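Local atomic coordinates of transcriptional regulator (Streptococcus dysgalactiae, PDB entry 4YV9), a protein that acts as a DNA-binding transcriptional regulator and receptor for SHP quorum-sensing pheromones, and can be inhibited by cyclic peptides. Residues V120-E124 with E125-R129; R153-N156 with Y157-F161; N190-I193 with I194-Y198. One frame throughout, in Å; residues are numbered along the deposited sequence.

Interaction 1: residues V120-E124 with E125-R129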
# COMPACT_ATOMS: atom_id res chain seq x y z
N VAL B 120 3.25 -16.67 -29.80
CA VAL B 120 1.90 -16.45 -29.27
C VAL B 120 1.65 -14.96 -29.00
O VAL B 120 2.36 -14.34 -28.23
CB VAL B 120 1.67 -17.23 -27.96
CG1 VAL B 120 0.28 -16.93 -27.42
CG2 VAL B 120 1.86 -18.72 -28.17
N GLU B 121 0.63 -14.39 -29.64
CA GLU B 121 0.21 -13.01 -29.34
C GLU B 121 -1.31 -12.94 -29.29
O GLU B 121 -2.00 -13.67 -30.00
CB GLU B 121 0.72 -12.03 -30.40
CG GLU B 121 2.23 -11.92 -30.49
CD GLU B 121 2.66 -10.86 -31.47
OE1 GLU B 121 1.82 -10.45 -32.30
OE2 GLU B 121 3.83 -10.44 -31.41
N PRO B 122 -1.85 -12.03 -28.46
CA PRO B 122 -3.30 -11.88 -28.53
C PRO B 122 -3.67 -11.30 -29.89
O PRO B 122 -2.91 -10.50 -30.42
CB PRO B 122 -3.63 -10.90 -27.39
CG PRO B 122 -2.36 -10.16 -27.14
CD PRO B 122 -1.24 -11.13 -27.47
N SER B 123 -4.79 -11.74 -30.46
CA SER B 123 -5.25 -11.19 -31.74
C SER B 123 -5.73 -9.75 -31.56
O SER B 123 -6.05 -9.33 -30.44
CB SER B 123 -6.38 -12.04 -32.31
OG SER B 123 -7.58 -11.80 -31.59
N GLU B 124 -5.79 -9.01 -32.66
CA GLU B 124 -6.37 -7.67 -32.64
C GLU B 124 -7.79 -7.70 -32.11
O GLU B 124 -8.21 -6.81 -31.37
CB GLU B 124 -6.35 -7.05 -34.03
CG GLU B 124 -5.01 -6.52 -34.49
CD GLU B 124 -5.11 -5.80 -35.82
OE1 GLU B 124 -6.11 -6.01 -36.54
OE2 GLU B 124 -4.19 -5.02 -36.15
N GLU B 125 -8.54 -8.73 -32.50
CA GLU B 125 -9.92 -8.83 -32.04
C GLU B 125 -10.00 -9.10 -30.53
O GLU B 125 -10.87 -8.55 -29.86
CB GLU B 125 -10.68 -9.91 -32.82
CG GLU B 125 -12.13 -10.04 -32.36
CD GLU B 125 -13.05 -10.61 -33.43
OE1 GLU B 125 -12.62 -11.54 -34.15
OE2 GLU B 125 -14.19 -10.12 -33.56
N GLU B 126 -9.10 -9.93 -30.01
CA GLU B 126 -9.05 -10.20 -28.57
C GLU B 126 -8.75 -8.94 -27.79
O GLU B 126 -9.39 -8.65 -26.78
CB GLU B 126 -7.99 -11.27 -28.24
CG GLU B 126 -8.45 -12.70 -28.47
CD GLU B 126 -7.31 -13.71 -28.41
OE1 GLU B 126 -6.19 -13.40 -28.86
OE2 GLU B 126 -7.54 -14.83 -27.89
N VAL B 127 -7.75 -8.20 -28.26
CA VAL B 127 -7.32 -6.97 -27.61
C VAL B 127 -8.48 -5.97 -27.60
O VAL B 127 -8.77 -5.33 -26.59
CB VAL B 127 -6.09 -6.35 -28.33
CG1 VAL B 127 -5.77 -4.99 -27.76
CG2 VAL B 127 -4.89 -7.28 -28.21
N THR B 128 -9.15 -5.87 -28.74
CA THR B 128 -10.28 -4.97 -28.89
C THR B 128 -11.43 -5.31 -27.94
O THR B 128 -12.06 -4.41 -27.40
CB THR B 128 -10.78 -4.96 -30.35
OG1 THR B 128 -9.75 -4.42 -31.18
CG2 THR B 128 -12.04 -4.12 -30.49
N ARG B 129 -11.71 -6.60 -27.72
CA ARG B 129 -12.72 -6.97 -26.74
C ARG B 129 -12.31 -6.49 -25.35
O ARG B 129 -13.14 -6.04 -24.56
CB ARG B 129 -12.97 -8.48 -26.71
CG ARG B 129 -13.72 -9.01 -27.93
CD ARG B 129 -14.28 -10.40 -27.69
NE ARG B 129 -13.25 -11.39 -27.40
CZ ARG B 129 -12.62 -12.09 -28.34
NH1 ARG B 129 -12.90 -11.91 -29.62
NH2 ARG B 129 -11.70 -12.99 -27.99
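Two donors of T128 converge on the carbonyl oxygen of E124: its amide, with T128 N 2.9 Å from E124 O, and its hydroxyl, with T128 OG1 2.8 Å from E124 O. They arrive from opposite faces of the carbonyl plane, and the hydroxyl lies 33° out of that plane. T128 can reach back in this way because OG1 sits beside its own backbone N (chi1 -65°), directed at the preceding turn.

One residue earlier in the chain, S123 and E126 exchange bonds in both directions. The amide E126 N reaches the hydroxyl S123 OG at 2.9 Å, and in return S123 N donates to E126 OE1 at 2.7 Å in a nearly straight bond (165°), which uses the anti lone pair of that oxygen. The same carboxylate forms a salt bridge through OE2 with K110 on helix 103-113, so its two oxygens are held by different partners, which would limit its rotation and probably stabilises its negative charge. The first helical turn is also closed by the backbone bond from V127 N to S123 O, 3.0 Å.

On the buried side P122 lies obliquely against V127, with P122 CB 3.9 Å from V127 CG2, so the residue before the cap packs on the first turn. S123 and E126 together make a capping box, which starts helix 124-136 in the C-terminal, TPR-like repeat domain.

Interaction 2: residues R153-N156 with Y157-F161; sequences RFIN and YNTLF
I155 meets T159 and L160 on the first turn of helix 157-169 through its CG2 branch, just ahead of N156, the N-cap of this helix in the TPR-like repeat domain. The I155 methyl CG2 lies 3.7 Å from the methyl T159 CG2, the two side chains crossing at about a right angle, and I155 CG2 also comes within 4.0 Å of L160 CB. The placement follows from a chi1 of -52°, which sets CG2 opposite the backbone N. Further neighbours of I155 are V127 and T131 of helix 124-136 and L148 of helix 142-151, so its side chain is packed among three helices.

N156 then turns its short side chain over the start of the helix, with CG between its own backbone N and carbonyl carbon (chi1 66°). The N156 and T159 side chains cross at about a right angle, with N156 CG 3.3 Å from T159 OG1. The backbone of N156 is engaged as well. T159 N makes a weak, bent bond to N156 O, whereas L160 N reaches N156 O at 2.9 Å, with an N-H...O angle of 166°.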
# COMPACT_ATOMS: atom_id res chain seq x y z
N ARG B 153 1.36 -3.57 -24.57
CA ARG B 153 2.19 -3.69 -25.77
C ARG B 153 1.37 -4.02 -27.02
O ARG B 153 1.88 -3.92 -28.14
CB ARG B 153 3.27 -4.75 -25.57
CG ARG B 153 4.61 -4.18 -25.11
CD ARG B 153 5.56 -5.32 -24.87
NE ARG B 153 4.84 -6.35 -24.13
CZ ARG B 153 4.88 -7.65 -24.40
NH1 ARG B 153 5.62 -8.11 -25.42
NH2 ARG B 153 4.17 -8.49 -23.65
N PHE B 154 0.12 -4.41 -26.83
CA PHE B 154 -0.69 -4.81 -27.97
C PHE B 154 -1.86 -3.86 -28.23
O PHE B 154 -2.70 -4.12 -29.08
CB PHE B 154 -1.18 -6.23 -27.77
CG PHE B 154 -0.07 -7.23 -27.68
CD1 PHE B 154 0.51 -7.74 -28.84
CD2 PHE B 154 0.44 -7.62 -26.45
CE1 PHE B 154 1.55 -8.65 -28.76
CE2 PHE B 154 1.48 -8.53 -26.37
CZ PHE B 154 2.04 -9.05 -27.53
N ILE B 155 -1.90 -2.75 -27.49
CA ILE B 155 -2.89 -1.69 -27.70
C ILE B 155 -2.29 -0.54 -28.52
O ILE B 155 -1.18 -0.09 -28.24
CB ILE B 155 -3.41 -1.16 -26.34
CG1 ILE B 155 -3.88 -2.33 -25.48
CG2 ILE B 155 -4.51 -0.12 -26.55
CD1 ILE B 155 -4.23 -1.99 -24.02
N ASN B 156 -3.01 -0.07 -29.54
CA ASN B 156 -2.48 1.01 -30.36
C ASN B 156 -2.31 2.24 -29.48
O ASN B 156 -3.08 2.43 -28.54
CB ASN B 156 -3.37 1.30 -31.57
CG ASN B 156 -4.73 1.84 -31.18
OD1 ASN B 156 -5.60 1.09 -30.73
ND2 ASN B 156 -4.93 3.14 -31.37
N TYR B 157 -1.28 3.04 -29.76
CA TYR B 157 -0.89 4.11 -28.84
C TYR B 157 -2.05 5.03 -28.46
O TYR B 157 -2.20 5.42 -27.30
CB TYR B 157 0.24 4.97 -29.41
CG TYR B 157 0.39 6.26 -28.63
CD1 TYR B 157 0.98 6.26 -27.37
CD2 TYR B 157 -0.13 7.46 -29.12
CE1 TYR B 157 1.09 7.43 -26.64
CE2 TYR B 157 -0.03 8.63 -28.39
CZ TYR B 157 0.58 8.61 -27.15
OH TYR B 157 0.69 9.76 -26.41
N ASN B 158 -2.86 5.42 -29.44
CA ASN B 158 -3.92 6.37 -29.14
C ASN B 158 -5.00 5.79 -28.26
O ASN B 158 -5.58 6.50 -27.45
CB ASN B 158 -4.54 6.93 -30.43
CG ASN B 158 -4.05 8.33 -30.73
OD1 ASN B 158 -4.44 9.29 -30.07
ND2 ASN B 158 -3.19 8.45 -31.74
N THR B 159 -5.27 4.49 -28.40
CA THR B 159 -6.25 3.84 -27.54
C THR B 159 -5.65 3.69 -26.15
O THR B 159 -6.33 3.87 -25.14
CB THR B 159 -6.68 2.47 -28.08
OG1 THR B 159 -7.35 2.65 -29.34
CG2 THR B 159 -7.62 1.76 -27.11
N LEU B 160 -4.36 3.37 -26.11
CA LEU B 160 -3.64 3.25 -24.84
C LEU B 160 -3.68 4.57 -24.09
O LEU B 160 -3.95 4.60 -22.89
CB LEU B 160 -2.19 2.83 -25.09
CG LEU B 160 -1.28 2.67 -23.86
CD1 LEU B 160 -1.83 1.65 -22.90
CD2 LEU B 160 0.13 2.28 -24.30
N PHE B 161 -3.42 5.67 -24.80
CA PHE B 161 -3.45 6.99 -24.17
C PHE B 161 -4.84 7.32 -23.62
O PHE B 161 -4.96 7.83 -22.51
CB PHE B 161 -3.02 8.07 -25.15
CG PHE B 161 -3.18 9.46 -24.61
CD1 PHE B 161 -2.35 9.93 -23.60
CD2 PHE B 161 -4.17 10.30 -25.10
CE1 PHE B 161 -2.50 11.20 -23.09
CE2 PHE B 161 -4.32 11.58 -24.60
CZ PHE B 161 -3.48 12.03 -23.60

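Interaction 3: residues N190-I193 with I194-Y198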
# COMPACT_ATOMS: atom_id res chain seq x y z
N ASN B 190 4.58 4.92 -17.51
CA ASN B 190 4.78 4.03 -18.67
C ASN B 190 4.21 4.66 -19.94
O ASN B 190 4.83 4.61 -21.00
CB ASN B 190 4.14 2.66 -18.41
CG ASN B 190 4.46 1.63 -19.50
OD1 ASN B 190 5.61 1.24 -19.68
ND2 ASN B 190 3.43 1.18 -20.22
N CYS B 191 3.04 5.26 -19.84
CA CYS B 191 2.45 5.90 -21.01
C CYS B 191 3.25 7.14 -21.40
O CYS B 191 3.43 7.41 -22.59
CB CYS B 191 0.99 6.28 -20.77
SG CYS B 191 0.10 6.64 -22.30
N LEU B 192 3.70 7.89 -20.40
CA LEU B 192 4.51 9.08 -20.63
C LEU B 192 5.78 8.74 -21.41
O LEU B 192 6.19 9.47 -22.31
CB LEU B 192 4.85 9.76 -19.31
CG LEU B 192 5.86 10.92 -19.36
CD1 LEU B 192 5.41 12.01 -20.35
CD2 LEU B 192 6.10 11.52 -17.99
N ILE B 193 6.39 7.62 -21.06
CA ILE B 193 7.59 7.15 -21.77
C ILE B 193 7.31 6.96 -23.28
O ILE B 193 8.10 7.41 -24.12
CB ILE B 193 8.11 5.83 -21.15
CG1 ILE B 193 8.89 6.15 -19.88
CG2 ILE B 193 8.99 5.06 -22.12
CD1 ILE B 193 9.07 4.95 -18.95
N ILE B 194 6.19 6.32 -23.60
CA ILE B 194 5.80 6.07 -24.98
C ILE B 194 5.46 7.38 -25.70
O ILE B 194 5.82 7.57 -26.86
CB ILE B 194 4.60 5.12 -25.05
CG1 ILE B 194 4.94 3.80 -24.37
CG2 ILE B 194 4.18 4.88 -26.49
CD1 ILE B 194 3.81 2.79 -24.37
N SER B 195 4.79 8.27 -24.99
CA SER B 195 4.38 9.55 -25.55
C SER B 195 5.59 10.40 -25.92
O SER B 195 5.59 11.07 -26.95
CB SER B 195 3.51 10.31 -24.55
OG SER B 195 2.25 9.67 -24.43
N ILE B 196 6.61 10.36 -25.08
CA ILE B 196 7.85 11.05 -25.39
C ILE B 196 8.53 10.41 -26.60
O ILE B 196 8.90 11.11 -27.55
CB ILE B 196 8.81 11.05 -24.18
CG1 ILE B 196 8.20 11.83 -23.02
CG2 ILE B 196 10.13 11.69 -24.56
CD1 ILE B 196 8.89 11.57 -21.70
N ASP B 197 8.66 9.08 -26.58
CA ASP B 197 9.27 8.32 -27.68
C ASP B 197 8.66 8.67 -29.02
O ASP B 197 9.37 8.86 -30.00
CB ASP B 197 9.13 6.81 -27.45
CG ASP B 197 10.08 6.28 -26.41
OD1 ASP B 197 11.12 6.93 -26.15
OD2 ASP B 197 9.80 5.19 -25.85
N TYR B 198 7.34 8.74 -29.06
CA TYR B 198 6.61 9.03 -30.28
C TYR B 198 6.45 10.53 -30.52
O TYR B 198 5.77 10.94 -31.46
CB TYR B 198 5.23 8.36 -30.23
CG TYR B 198 5.22 6.87 -30.51
CD1 TYR B 198 6.23 6.28 -31.25
CD2 TYR B 198 4.19 6.07 -30.04
CE1 TYR B 198 6.22 4.92 -31.51
CE2 TYR B 198 4.17 4.71 -30.30
CZ TYR B 198 5.19 4.14 -31.03
OH TYR B 198 5.17 2.78 -31.29
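L192 and I196 bring their branch ends together one turn apart on helix 179-197, an i to i+4 contact in an alpha-helix of the TPR-like repeat domain. L192 swings CG opposite its backbone N (chi1 172°), while I196 keeps CG1 beside its own N (chi1 -64°) and extends CD1 back toward the earlier turn. The two side chains meet at an angle, with L192 CD1 3.8 Å from I196 CD1. I196 CG1 also comes within 3.2 Å of L192 O, a carbonyl already holding I196 N at 2.9 Å.

S195 folds its hydroxyl back over the preceding turn (chi1 -70°), leaving S195 OG 3.1 Å from C191 O; Y157 OH on helix 157-169 is another partner, and the destination of the proton is not settled. S195 N meanwhile donates to C191 O at 2.9 Å.

On another side, I193 and N190 pack against a modified side chain of the bound peptide, so this helix contributes to the inhibitor's surroundings. I193 and D197 run side by side in the same direction. D197 N bonds to I193 O, and the carboxylate engages Y233 through OD1, while its other oxygen, D197 OD2, rests 3.8 Å from the methyl I193 CG2.

How the interactions relate
The three contacts come in series along the chain, within one C-terminal, TPR-like repeat domain. Interaction 1 opens helix 124-136, interaction 2 opens helix 157-169, and interaction 3 lies at the C-terminal end of helix 179-197. Their centres step 12 Å and then 11 Å, whereas interactions 1 and 3 are 22 Å apart at their centres and do not touch. F154 links the first two, with F154 O 3.5 Å from V127 CG1 on helix 124-136. Between the second and third, Y157 CD1 lies 3.6 Å from I194 CG2, and L160 CD2 packs 3.7 Å from I194 CD1. Packing is thus continuous from helix 124-136 to a helix that touches the bound peptide.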